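Local coordinates for protein similar to hydroxylamine oxidoreductase (Kuenenia stuttgartiensis, PDB 6H5L) that probably acts as an oxidoreductase, a multiheme c-type cytochrome that is part of a reducing hydroxylamine oxidoreductase-like complex of an anammox bacterium, at residues A[234-239]-A[464-469]; A[238-243]-A[471-476]; A[305-310]-A[437-442]. One frame throughout, in Å; residues are numbered along the deposited sequence.

Contact 1 of 3, residues A[234-239]-A[464-469]. With HEC (heme c), chain F.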
loop_
_atom_site.group_PDB
_atom_site.type_symbol
_atom_site.label_atom_id
_atom_site.label_comp_id
_atom_site.label_asym_id
_atom_site.label_seq_id
_atom_site.Cartn_x
_atom_site.Cartn_y
_atom_site.Cartn_z
ATOM N N MET A 234 27.661 34.958 -5.904
ATOM C CA MET A 234 28.652 34.189 -6.639
ATOM C C MET A 234 29.609 35.163 -7.307
ATOM O O MET A 234 29.357 36.368 -7.367
ATOM C CB MET A 234 27.994 33.274 -7.677
ATOM C CG MET A 234 27.073 34.011 -8.641
ATOM S SD MET A 234 26.443 32.972 -9.972
ATOM C CE MET A 234 27.946 32.647 -10.890
ATOM N N GLY A 235 30.718 34.632 -7.807
ATOM C CA GLY A 235 31.593 35.405 -8.653
ATOM C C GLY A 235 32.891 35.854 -8.015
ATOM O O GLY A 235 33.246 35.463 -6.898
ATOM N N PRO A 236 33.618 36.717 -8.728
ATOM C CA PRO A 236 35.006 37.005 -8.339
ATOM C C PRO A 236 35.146 37.875 -7.101
ATOM O O PRO A 236 36.185 37.804 -6.435
ATOM C CB PRO A 236 35.579 37.702 -9.581
ATOM C CG PRO A 236 34.613 37.393 -10.695
ATOM C CD PRO A 236 33.281 37.292 -10.039
ATOM N N ASP A 237 34.162 38.710 -6.774
ATOM C CA ASP A 237 34.274 39.547 -5.587
ATOM C C ASP A 237 33.520 38.986 -4.388
ATOM O O ASP A 237 33.639 39.540 -3.289
ATOM C CB ASP A 237 33.793 40.976 -5.882
ATOM C CG ASP A 237 32.349 41.029 -6.328
ATOM O OD1 ASP A 237 31.912 40.113 -7.054
ATOM O OD2 ASP A 237 31.651 41.995 -5.951
ATOM N N HIS A 238 32.753 37.914 -4.568
ATOM C CA HIS A 238 32.110 37.207 -3.467
ATOM C C HIS A 238 31.701 35.811 -3.921
ATOM O O HIS A 238 30.530 35.581 -4.248
ATOM C CB HIS A 238 30.900 37.985 -2.941
ATOM C CG HIS A 238 30.133 38.710 -4.003
ATOM N ND1 HIS A 238 29.390 38.059 -4.964
ATOM C CD2 HIS A 238 29.987 40.034 -4.248
ATOM C CE1 HIS A 238 28.824 38.951 -5.758
ATOM N NE2 HIS A 238 29.172 40.156 -5.346
ATOM N N PRO A 239 32.633 34.852 -3.957
ATOM C CA PRO A 239 32.313 33.486 -4.408
ATOM C C PRO A 239 31.649 32.656 -3.314
ATOM O O PRO A 239 32.123 31.586 -2.927
ATOM C CB PRO A 239 33.693 32.944 -4.796
ATOM C CG PRO A 239 34.604 33.597 -3.817
ATOM C CD PRO A 239 34.055 34.989 -3.597
ATOM N N TRP A 464 43.099 43.126 -4.052
ATOM C CA TRP A 464 42.343 43.337 -2.824
ATOM C C TRP A 464 40.834 43.224 -3.001
ATOM O O TRP A 464 40.128 43.022 -2.007
ATOM C CB TRP A 464 42.686 44.705 -2.213
ATOM C CG TRP A 464 42.168 45.893 -2.971
ATOM C CD1 TRP A 464 42.832 46.615 -3.920
ATOM C CD2 TRP A 464 40.885 46.512 -2.824
ATOM N NE1 TRP A 464 42.037 47.635 -4.383
ATOM C CE2 TRP A 464 40.836 47.594 -3.725
ATOM C CE3 TRP A 464 39.769 46.253 -2.022
ATOM C CZ2 TRP A 464 39.717 48.412 -3.849
ATOM C CZ3 TRP A 464 38.659 47.068 -2.145
ATOM C CH2 TRP A 464 38.642 48.136 -3.049
ATOM N N PHE A 465 40.317 43.332 -4.228
ATOM C CA PHE A 465 38.880 43.249 -4.445
ATOM C C PHE A 465 38.430 41.948 -5.096
ATOM O O PHE A 465 37.229 41.659 -5.085
ATOM C CB PHE A 465 38.394 44.436 -5.294
ATOM C CG PHE A 465 36.906 44.647 -5.245
ATOM C CD1 PHE A 465 36.312 45.217 -4.130
ATOM C CD2 PHE A 465 36.102 44.274 -6.309
ATOM C CE1 PHE A 465 34.944 45.411 -4.078
ATOM C CE2 PHE A 465 34.733 44.466 -6.263
ATOM C CZ PHE A 465 34.153 45.036 -5.146
ATOM N N TRP A 466 39.341 41.164 -5.668
ATOM C CA TRP A 466 38.988 39.868 -6.234
ATOM C C TRP A 466 39.628 38.717 -5.471
ATOM O O TRP A 466 38.926 37.863 -4.925
ATOM C CB TRP A 466 39.402 39.796 -7.710
ATOM C CG TRP A 466 38.333 40.157 -8.682
ATOM C CD1 TRP A 466 37.130 40.734 -8.405
ATOM C CD2 TRP A 466 38.370 39.958 -10.099
ATOM N NE1 TRP A 466 36.416 40.915 -9.566
ATOM C CE2 TRP A 466 37.156 40.446 -10.619
ATOM C CE3 TRP A 466 39.313 39.416 -10.979
ATOM C CZ2 TRP A 466 36.858 40.406 -11.981
ATOM C CZ3 TRP A 466 39.016 39.379 -12.331
ATOM C CH2 TRP A 466 37.800 39.871 -12.818
ATOM N N TYR A 467 40.956 38.694 -5.387
ATOM C CA TYR A 467 41.638 37.499 -4.915
ATOM C C TYR A 467 41.714 37.449 -3.395
ATOM O O TYR A 467 41.641 36.363 -2.812
ATOM C CB TYR A 467 43.022 37.419 -5.551
ATOM C CG TYR A 467 42.954 37.421 -7.064
ATOM C CD1 TYR A 467 42.060 36.596 -7.739
ATOM C CD2 TYR A 467 43.759 38.266 -7.816
ATOM C CE1 TYR A 467 41.984 36.597 -9.119
ATOM C CE2 TYR A 467 43.689 38.275 -9.198
ATOM C CZ TYR A 467 42.800 37.439 -9.844
ATOM O OH TYR A 467 42.726 37.445 -11.218
ATOM N N LYS A 468 41.853 38.603 -2.740
ATOM C CA LYS A 468 41.724 38.627 -1.288
ATOM C C LYS A 468 40.327 38.202 -0.859
ATOM O O LYS A 468 40.168 37.461 0.118
ATOM C CB LYS A 468 42.055 40.018 -0.745
ATOM C CG LYS A 468 41.666 40.208 0.718
ATOM C CD LYS A 468 42.483 41.301 1.392
ATOM C CE LYS A 468 42.233 42.666 0.772
ATOM N NZ LYS A 468 40.836 43.137 0.975
ATOM N N LEU A 469 39.302 38.644 -1.592
ATOM C CA LEU A 469 37.928 38.327 -1.213
ATOM C C LEU A 469 37.583 36.867 -1.488
ATOM O O LEU A 469 36.811 36.264 -0.735
ATOM C CB LEU A 469 36.953 39.254 -1.941
ATOM C CG LEU A 469 37.183 40.758 -1.767
ATOM C CD1 LEU A 469 35.955 41.543 -2.199
ATOM C CD2 LEU A 469 37.553 41.092 -0.334
HETATM FE FE HEC F . 27.476 45.146 -5.639
HETATM C CHA HEC F . 28.972 44.960 -2.604
HETATM C CHB HEC F . 28.099 48.402 -5.917
HETATM C CHC HEC F . 27.030 44.944 -9.116
HETATM C CHD HEC F . 26.180 42.031 -5.351
HETATM N NA HEC F . 28.361 46.447 -4.457
HETATM C C1A HEC F . 28.957 46.189 -3.238
HETATM C C2A HEC F . 29.551 47.434 -2.778
HETATM C C3A HEC F . 29.304 48.376 -3.693
HETATM C C4A HEC F . 28.548 47.778 -4.773
HETATM C CMA HEC F . 29.748 49.853 -3.615
HETATM C CAA HEC F . 30.332 47.663 -1.463
HETATM C CBA HEC F . 29.449 47.349 -0.261
HETATM C CGA HEC F . 28.717 48.594 0.159
HETATM O O1A HEC F . 27.469 48.522 0.276
HETATM O O2A HEC F . 29.368 49.652 0.362
HETATM N NB HEC F . 27.481 46.457 -7.248
HETATM C C1B HEC F . 27.916 47.755 -7.120
HETATM C C2B HEC F . 28.156 48.294 -8.444
HETATM C C3B HEC F . 27.856 47.325 -9.345
HETATM C C4B HEC F . 27.428 46.158 -8.592
HETATM C CMB HEC F . 28.658 49.746 -8.634
HETATM C CAB HEC F . 27.903 47.291 -10.902
HETATM C CBB HEC F . 27.886 48.651 -11.639
HETATM N NC HEC F . 26.699 43.760 -6.999
HETATM C C1C HEC F . 26.682 43.832 -8.380
HETATM C C2C HEC F . 26.347 42.517 -8.902
HETATM C C3C HEC F . 26.006 41.743 -7.857
HETATM C C4C HEC F . 26.287 42.490 -6.645
HETATM C CMC HEC F . 26.084 42.216 -10.397
HETATM C CAC HEC F . 25.501 40.277 -7.890
HETATM C CBC HEC F . 26.549 39.335 -8.518
HETATM N ND HEC F . 27.575 43.703 -4.190
HETATM C C1D HEC F . 26.924 42.477 -4.278
HETATM C C2D HEC F . 27.159 41.741 -3.056
HETATM C C3D HEC F . 28.036 42.660 -2.186
HETATM C C4D HEC F . 28.241 43.852 -2.978
HETATM C CMD HEC F . 26.619 40.332 -2.724
HETATM C CAD HEC F . 28.601 42.397 -0.772
HETATM C CBD HEC F . 29.340 41.064 -0.716
HETATM C CGD HEC F . 29.860 40.854 0.679
HETATM O O1D HEC F . 29.818 41.826 1.473
HETATM O O2D HEC F . 30.318 39.725 0.994
HETATM O O HOH W 1 29.314 44.255 -6.170
#
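The loop backbone comes closest to the helix at Asp237 and Trp466, whose CA atoms are 4.8 Å apart. The helix has a wider pi-type turn at 464-467. No hydrogen bond joins the two segments. Pro236 carries much of the packing. Its CB sits over one face of the Trp466 indole, 3.3 Å from the centroid of the five-membered ring and 13° off the ring normal, which is a CH-pi contact. Pro236 CG also reaches CE2 and CZ2 on the six-membered side. Asp237 follows. Its CB lies 3.6 Å from Phe465 CE2, with carboxylate and phenyl planes 34° apart. Leu469, a turn further along the helix, brings CD1 to 3.3 Å from Asp237 O. The helix thus packs on the backbone and CB of Asp237, and the carboxylate reaches the heme side. CG of Asp237 stands between its own N and carbonyl carbon (chi1 60°), which places it on the side of CB nearer the heme. OD2 accepts a long hydrogen bond of 3.3 Å from water 1, which is bound to the heme c iron at 2.1 Å. The His238 ring has Asp237 OD1 over one face and the heme methyl CMD over the other, each displaced toward the rim. A water-ligated iron beside an Asp-His pair recalls the active-site heme of hydroxylamine oxidoreductases. The contact joins the loop between helices 220-224 and 240-245 to helix 455-476. Trp485 of a second subunit packs on Pro236 and meets the Trp466 ring, and helices 356-389 and 480-513 flank helix 455-476.

Contact 2 of 3, residues A[238-243]-A[471-476]; sequences HPDAES and GYKGTA. With HEC (heme c), chain I.
Lys473 reaches from helix 455-476 to Asp240 in the first turn of helix 240-245, and it has the most surface buried by this contact. Its chain is bent twice. CG lies anti to the carbonyl carbon, chi2 of -53° turns CD, and chi4 of 63° turns NZ. CG, CD and CE of Lys473 run past Asp240 OD1 before NZ meets it. NZ donates to OD1 of Asp240 in a salt bridge modelled at 2.5 Å, a length too short to be taken literally at this resolution. The other carboxylate oxygen, OD2, is hydrogen-bonded to His233. NZ has a second anionic partner, a propionate oxygen of the heme c whose iron carries a water. The ammonium group therefore joins a buried aspartate to a heme carboxylate, and it probably eases the cost of burying both. An alanine in place of Lys473 would probably leave Asp240 OD1 and that propionate without their shared positive partner.

Ser243 makes the second point of contact. The CA atoms of Ser243 and Gly474 are 5.1 Å apart, and Ser243 CB lies 4.0 Å from Gly474 CA. Ser243 OG donates to Pro239 O at 2.7 Å, and Ser243 N reaches the same oxygen from the opposite face of its carbonyl plane. Ser243 OG is also hydrogen-bonded to His477.

The pairing lies beside a second heme c. Asp240 CB is 3.4 Å from its methyl CMB, and Lys473 NZ is 3.6 Å from its methyl CMA. Asp240 and Lys473 belong to the pocket of this heme, and Lys473 also to that of the water-ligated one. The salt bridge thus lies where two hemes approach each other. Close neighbouring hemes are characteristic of multiheme cytochromes c.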
loop_
_atom_site.group_PDB
_atom_site.type_symbol
_atom_site.label_atom_id
_atom_site.label_comp_id
_atom_site.label_asym_id
_atom_site.label_seq_id
_atom_site.Cartn_x
_atom_site.Cartn_y
_atom_site.Cartn_z
ATOM N N HIS A 238 32.753 37.914 -4.568
ATOM C CA HIS A 238 32.110 37.207 -3.467
ATOM C C HIS A 238 31.701 35.811 -3.921
ATOM O O HIS A 238 30.530 35.581 -4.248
ATOM C CB HIS A 238 30.900 37.985 -2.941
ATOM C CG HIS A 238 30.133 38.710 -4.003
ATOM N ND1 HIS A 238 29.390 38.059 -4.964
ATOM C CD2 HIS A 238 29.987 40.034 -4.248
ATOM C CE1 HIS A 238 28.824 38.951 -5.758
ATOM N NE2 HIS A 238 29.172 40.156 -5.346
ATOM N N PRO A 239 32.633 34.852 -3.957
ATOM C CA PRO A 239 32.313 33.486 -4.408
ATOM C C PRO A 239 31.649 32.656 -3.314
ATOM O O PRO A 239 32.123 31.586 -2.927
ATOM C CB PRO A 239 33.693 32.944 -4.796
ATOM C CG PRO A 239 34.604 33.597 -3.817
ATOM C CD PRO A 239 34.055 34.989 -3.597
ATOM N N ASP A 240 30.527 33.161 -2.801
ATOM C CA ASP A 240 29.879 32.508 -1.670
ATOM C C ASP A 240 29.231 31.193 -2.080
ATOM O O ASP A 240 29.323 30.198 -1.352
ATOM C CB ASP A 240 28.844 33.445 -1.057
ATOM C CG ASP A 240 29.418 34.798 -0.713
ATOM O OD1 ASP A 240 30.598 34.856 -0.315
ATOM O OD2 ASP A 240 28.692 35.804 -0.847
ATOM N N ALA A 241 28.562 31.171 -3.235
ATOM C CA ALA A 241 27.920 29.945 -3.699
ATOM C C ALA A 241 28.947 28.854 -3.976
ATOM O O ALA A 241 28.743 27.690 -3.612
ATOM C CB ALA A 241 27.092 30.232 -4.949
ATOM N N GLU A 242 30.058 29.213 -4.622
ATOM C CA GLU A 242 31.077 28.220 -4.946
ATOM C C GLU A 242 31.790 27.727 -3.694
ATOM O O GLU A 242 32.037 26.525 -3.547
ATOM C CB GLU A 242 32.084 28.800 -5.940
ATOM C CG GLU A 242 31.474 29.372 -7.211
ATOM C CD GLU A 242 31.123 30.842 -7.084
ATOM O OE1 GLU A 242 30.635 31.251 -6.008
ATOM O OE2 GLU A 242 31.344 31.592 -8.056
ATOM N N SER A 243 32.130 28.640 -2.780
ATOM C CA SER A 243 32.884 28.245 -1.595
ATOM C C SER A 243 32.048 27.378 -0.662
ATOM O O SER A 243 32.561 26.418 -0.077
ATOM C CB SER A 243 33.400 29.481 -0.860
ATOM O OG SER A 243 32.342 30.367 -0.539
ATOM N N GLY A 471 39.791 34.228 -1.508
ATOM C CA GLY A 471 40.430 33.483 -0.437
ATOM C C GLY A 471 39.757 33.697 0.903
ATOM O O GLY A 471 39.716 32.789 1.735
ATOM N N TYR A 472 39.227 34.901 1.130
ATOM C CA TYR A 472 38.475 35.175 2.350
ATOM C C TYR A 472 37.234 34.295 2.438
ATOM O O TYR A 472 37.012 33.612 3.444
ATOM C CB TYR A 472 38.103 36.660 2.400
ATOM C CG TYR A 472 36.957 37.020 3.323
ATOM C CD1 TYR A 472 36.924 36.581 4.642
ATOM C CD2 TYR A 472 35.922 37.832 2.879
ATOM C CE1 TYR A 472 35.882 36.923 5.481
ATOM C CE2 TYR A 472 34.881 38.182 3.712
ATOM C CZ TYR A 472 34.863 37.724 5.010
ATOM O OH TYR A 472 33.820 38.074 5.834
ATOM N N LYS A 473 36.410 34.301 1.388
ATOM C CA LYS A 473 35.190 33.503 1.405
ATOM C C LYS A 473 35.492 32.010 1.394
ATOM O O LYS A 473 34.756 31.229 2.009
ATOM C CB LYS A 473 34.301 33.884 0.223
ATOM C CG LYS A 473 33.732 35.290 0.321
ATOM C CD LYS A 473 33.038 35.503 1.657
ATOM C CE LYS A 473 32.379 36.869 1.727
ATOM N NZ LYS A 473 31.305 37.019 0.711
ATOM N N GLY A 474 36.558 31.595 0.710
ATOM C CA GLY A 474 36.948 30.194 0.750
ATOM C C GLY A 474 37.399 29.756 2.130
ATOM O O GLY A 474 37.086 28.646 2.572
ATOM N N THR A 475 38.137 30.621 2.832
ATOM C CA THR A 475 38.571 30.298 4.187
ATOM C C THR A 475 37.397 30.301 5.159
ATOM O O THR A 475 37.300 29.426 6.027
ATOM C CB THR A 475 39.648 31.285 4.645
ATOM O OG1 THR A 475 40.753 31.245 3.734
ATOM C CG2 THR A 475 40.140 30.936 6.044
ATOM N N ALA A 476 36.488 31.268 5.019
ATOM C CA ALA A 476 35.374 31.371 5.955
ATOM C C ALA A 476 34.343 30.270 5.740
ATOM O O ALA A 476 33.684 29.847 6.696
ATOM C CB ALA A 476 34.713 32.745 5.838
HETATM FE FE HEC I . 28.745 32.585 4.976
HETATM C CHA HEC I . 30.893 35.067 5.755
HETATM C CHB HEC I . 27.476 34.452 2.363
HETATM C CHC HEC I . 26.780 29.944 3.987
HETATM C CHD HEC I . 29.451 30.910 7.916
HETATM N NA HEC I . 29.176 34.381 4.136
HETATM C C1A HEC I . 29.980 35.318 4.753
HETATM C C2A HEC I . 29.688 36.604 4.155
HETATM C C3A HEC I . 28.749 36.437 3.224
HETATM C C4A HEC I . 28.406 35.034 3.191
HETATM C CMA HEC I . 28.133 37.537 2.333
HETATM C CAA HEC I . 30.349 37.936 4.537
HETATM C CBA HEC I . 29.568 38.558 5.686
HETATM C CGA HEC I . 30.235 38.192 6.984
HETATM O O1A HEC I . 29.604 37.468 7.795
HETATM O O2A HEC I . 31.399 38.612 7.202
HETATM N NB HEC I . 27.339 32.277 3.484
HETATM C C1B HEC I . 27.056 33.146 2.450
HETATM C C2B HEC I . 26.259 32.442 1.470
HETATM C C3B HEC I . 26.057 31.201 1.918
HETATM C C4B HEC I . 26.739 31.069 3.193
HETATM C CMB HEC I . 25.700 33.054 0.169
HETATM C CAB HEC I . 25.250 30.094 1.206
HETATM C CBB HEC I . 25.912 29.666 -0.125
HETATM N NC HEC I . 28.174 30.792 5.824
HETATM C C1C HEC I . 27.423 29.815 5.199
HETATM C C2C HEC I . 27.578 28.580 5.946
HETATM C C3C HEC I . 28.171 28.891 7.104
HETATM C C4C HEC I . 28.653 30.256 7.004
HETATM C CMC HEC I . 26.729 27.313 5.705
HETATM C CAC HEC I . 28.458 27.920 8.274
HETATM C CBC HEC I . 29.518 26.877 7.861
HETATM N ND HEC I . 29.973 32.939 6.606
HETATM C C1D HEC I . 30.144 32.082 7.691
HETATM C C2D HEC I . 31.171 32.628 8.551
HETATM C C3D HEC I . 31.624 33.928 7.872
HETATM C C4D HEC I . 30.821 34.040 6.674
HETATM C CMD HEC I . 31.706 32.032 9.870
HETATM C CAD HEC I . 32.696 34.915 8.376
HETATM C CBD HEC I . 32.051 35.790 9.448
HETATM C CGD HEC I . 33.031 36.822 9.938
HETATM O O1D HEC I . 33.897 36.475 10.781
HETATM O O2D HEC I . 32.937 37.992 9.488
#

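Contact 3 of 3, residues A[305-310]-A[437-442]; sequences GTVPPS and GPILGV
A short polyproline II-like run, Val307 to Pro309, packs against a classic gamma turn centred on Ile439, just after Pro438, in this helical multiheme cytochrome. Both segments are irregular. They come closest in backbone at Thr306 and Pro438, where the CA atoms are 6.0 Å apart. The turn shows in the backbone of Ile439 (phi 71°, psi -70°) and in a weak hydrogen bond from Leu440 N to Pro438 O. The loop also holds a weak bond from Gly441 N to Gly437 O. No hydrogen bond crosses between the two segments, and the contact is one of van der Waals packing.

The two prolines meet at their ring corners, CG of Pro308 lying 3.9 Å from CG of Pro438. CB of Pro438 also lies 3.5 Å from Thr306 O, so the CB and CG corner of the ring meets both a carbonyl oxygen and a ring carbon. Tyr314 and Tyr321 touch Pro308, while Leu318, Tyr460 of helix 455-476 and Gln381 of helix 356-389 touch Pro438. Pro308 and Ser310 are tied by backbone hydrogen bonds to Ile332.

Ile439 makes the other half of the contact. A heme c lies about 5 Å from this side chain, measured between nearest atoms. CB of Ile439 does not point at the facing loop, but the end of the side chain does come near. CG1 stands roughly anti to the carbonyl carbon, and chi2 of -54° then turns CD1 toward Thr306 and Val307. CD1 of Ile439 touches both residues. It meets Val307 CG2 at 4.0 Å. The Thr306 side chain crosses that of Ile439 at about a right angle, with OG1 of Thr306 3.6 Å from CD1 of Ile439.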
loop_
_atom_site.group_PDB
_atom_site.type_symbol
_atom_site.label_atom_id
_atom_site.label_comp_id
_atom_site.label_asym_id
_atom_site.label_seq_id
_atom_site.Cartn_x
_atom_site.Cartn_y
_atom_site.Cartn_z
ATOM N N GLY A 305 35.503 41.779 3.482
ATOM C CA GLY A 305 36.903 41.494 3.267
ATOM C C GLY A 305 37.685 42.651 2.692
ATOM O O GLY A 305 38.884 42.498 2.426
ATOM N N THR A 306 37.044 43.801 2.492
ATOM C CA THR A 306 37.681 44.974 1.909
ATOM C C THR A 306 38.113 45.996 2.949
ATOM O O THR A 306 39.191 46.582 2.817
ATOM C CB THR A 306 36.735 45.645 0.910
ATOM O OG1 THR A 306 35.503 45.972 1.565
ATOM C CG2 THR A 306 36.450 44.715 -0.256
ATOM N N VAL A 307 37.301 46.225 3.972
ATOM C CA VAL A 307 37.630 47.246 4.974
ATOM C C VAL A 307 38.827 46.777 5.794
ATOM O O VAL A 307 38.801 45.659 6.339
ATOM C CB VAL A 307 36.421 47.522 5.869
ATOM C CG1 VAL A 307 36.806 48.472 6.989
ATOM C CG2 VAL A 307 35.276 48.099 5.047
ATOM N N PRO A 308 39.887 47.571 5.905
ATOM C CA PRO A 308 41.077 47.128 6.638
ATOM C C PRO A 308 40.792 47.003 8.122
ATOM O O PRO A 308 40.071 47.832 8.697
ATOM C CB PRO A 308 42.101 48.244 6.364
ATOM C CG PRO A 308 41.552 49.012 5.192
ATOM C CD PRO A 308 40.068 48.909 5.318
ATOM N N PRO A 309 41.335 45.983 8.783
ATOM C CA PRO A 309 41.194 45.887 10.240
ATOM C C PRO A 309 42.106 46.873 10.956
ATOM O O PRO A 309 43.219 47.160 10.510
ATOM C CB PRO A 309 41.602 44.438 10.539
ATOM C CG PRO A 309 42.539 44.087 9.429
ATOM C CD PRO A 309 42.013 44.804 8.213
ATOM N N SER A 310 41.615 47.392 12.089
ATOM C CA SER A 310 42.388 48.332 12.896
ATOM C C SER A 310 43.514 47.664 13.673
ATOM O O SER A 310 44.335 48.368 14.271
ATOM C CB SER A 310 41.476 49.071 13.878
ATOM O OG SER A 310 40.952 48.191 14.860
ATOM N N GLY A 437 43.226 52.054 -3.505
ATOM C CA GLY A 437 42.940 51.170 -2.363
ATOM C C GLY A 437 41.510 51.046 -1.892
ATOM O O GLY A 437 40.635 51.647 -2.469
ATOM N N PRO A 438 41.279 50.369 -0.752
ATOM C CA PRO A 438 39.971 50.083 -0.236
ATOM C C PRO A 438 38.916 51.188 -0.172
ATOM O O PRO A 438 39.096 52.249 0.296
ATOM C CB PRO A 438 40.207 49.528 1.168
ATOM C CG PRO A 438 41.668 49.619 1.363
ATOM C CD PRO A 438 42.224 49.575 -0.031
ATOM N N ILE A 439 37.793 50.738 -0.681
ATOM C CA ILE A 439 36.455 51.306 -0.955
ATOM C C ILE A 439 36.485 52.296 -2.107
ATOM O O ILE A 439 36.088 51.879 -3.157
ATOM C CB ILE A 439 35.702 51.835 0.269
ATOM C CG1 ILE A 439 35.986 51.026 1.532
ATOM C CG2 ILE A 439 34.225 51.859 -0.065
ATOM C CD1 ILE A 439 35.742 49.563 1.371
ATOM N N LEU A 440 37.086 53.475 -1.954
ATOM C CA LEU A 440 36.854 54.425 -3.039
ATOM C C LEU A 440 37.854 54.321 -4.186
ATOM O O LEU A 440 37.656 54.987 -5.209
ATOM C CB LEU A 440 36.832 55.853 -2.496
ATOM C CG LEU A 440 35.588 56.143 -1.650
ATOM C CD1 LEU A 440 35.424 57.633 -1.396
ATOM C CD2 LEU A 440 34.341 55.560 -2.304
ATOM N N GLY A 441 38.898 53.510 -4.064
ATOM C CA GLY A 441 39.815 53.329 -5.172
ATOM C C GLY A 441 39.426 52.253 -6.157
ATOM O O GLY A 441 40.159 52.005 -7.118
ATOM N N VAL A 442 38.276 51.604 -5.952
ATOM C CA VAL A 442 37.896 50.441 -6.751
ATOM C C VAL A 442 37.220 50.811 -8.061
ATOM O O VAL A 442 36.810 49.912 -8.806
ATOM C CB VAL A 442 36.981 49.529 -5.906
ATOM C CG1 VAL A 442 35.540 50.044 -5.915
ATOM C CG2 VAL A 442 37.066 48.078 -6.363
#

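How the contacts relate
From the N terminus, the chain first reaches 234-239 and then 238-243, which share His238 and Pro239. These open the two long loops of contacts 1 and 2. Further on, 305-310 opens a shorter loop, which contact 3 closes at 437-442, wholly within both longer ones. Helix 455-476 then closes contact 1 at 464-469 and contact 2 at 471-476. The two long loops overlap, and neither contains the other. Contacts 1 and 2 hold the loop and start of helix 240-245 to this helix. Contact 3 touches the same part of the helix as contact 1: Lys468 probably bonds to Gly305 O, and Val442 packs on Trp464 and Phe465.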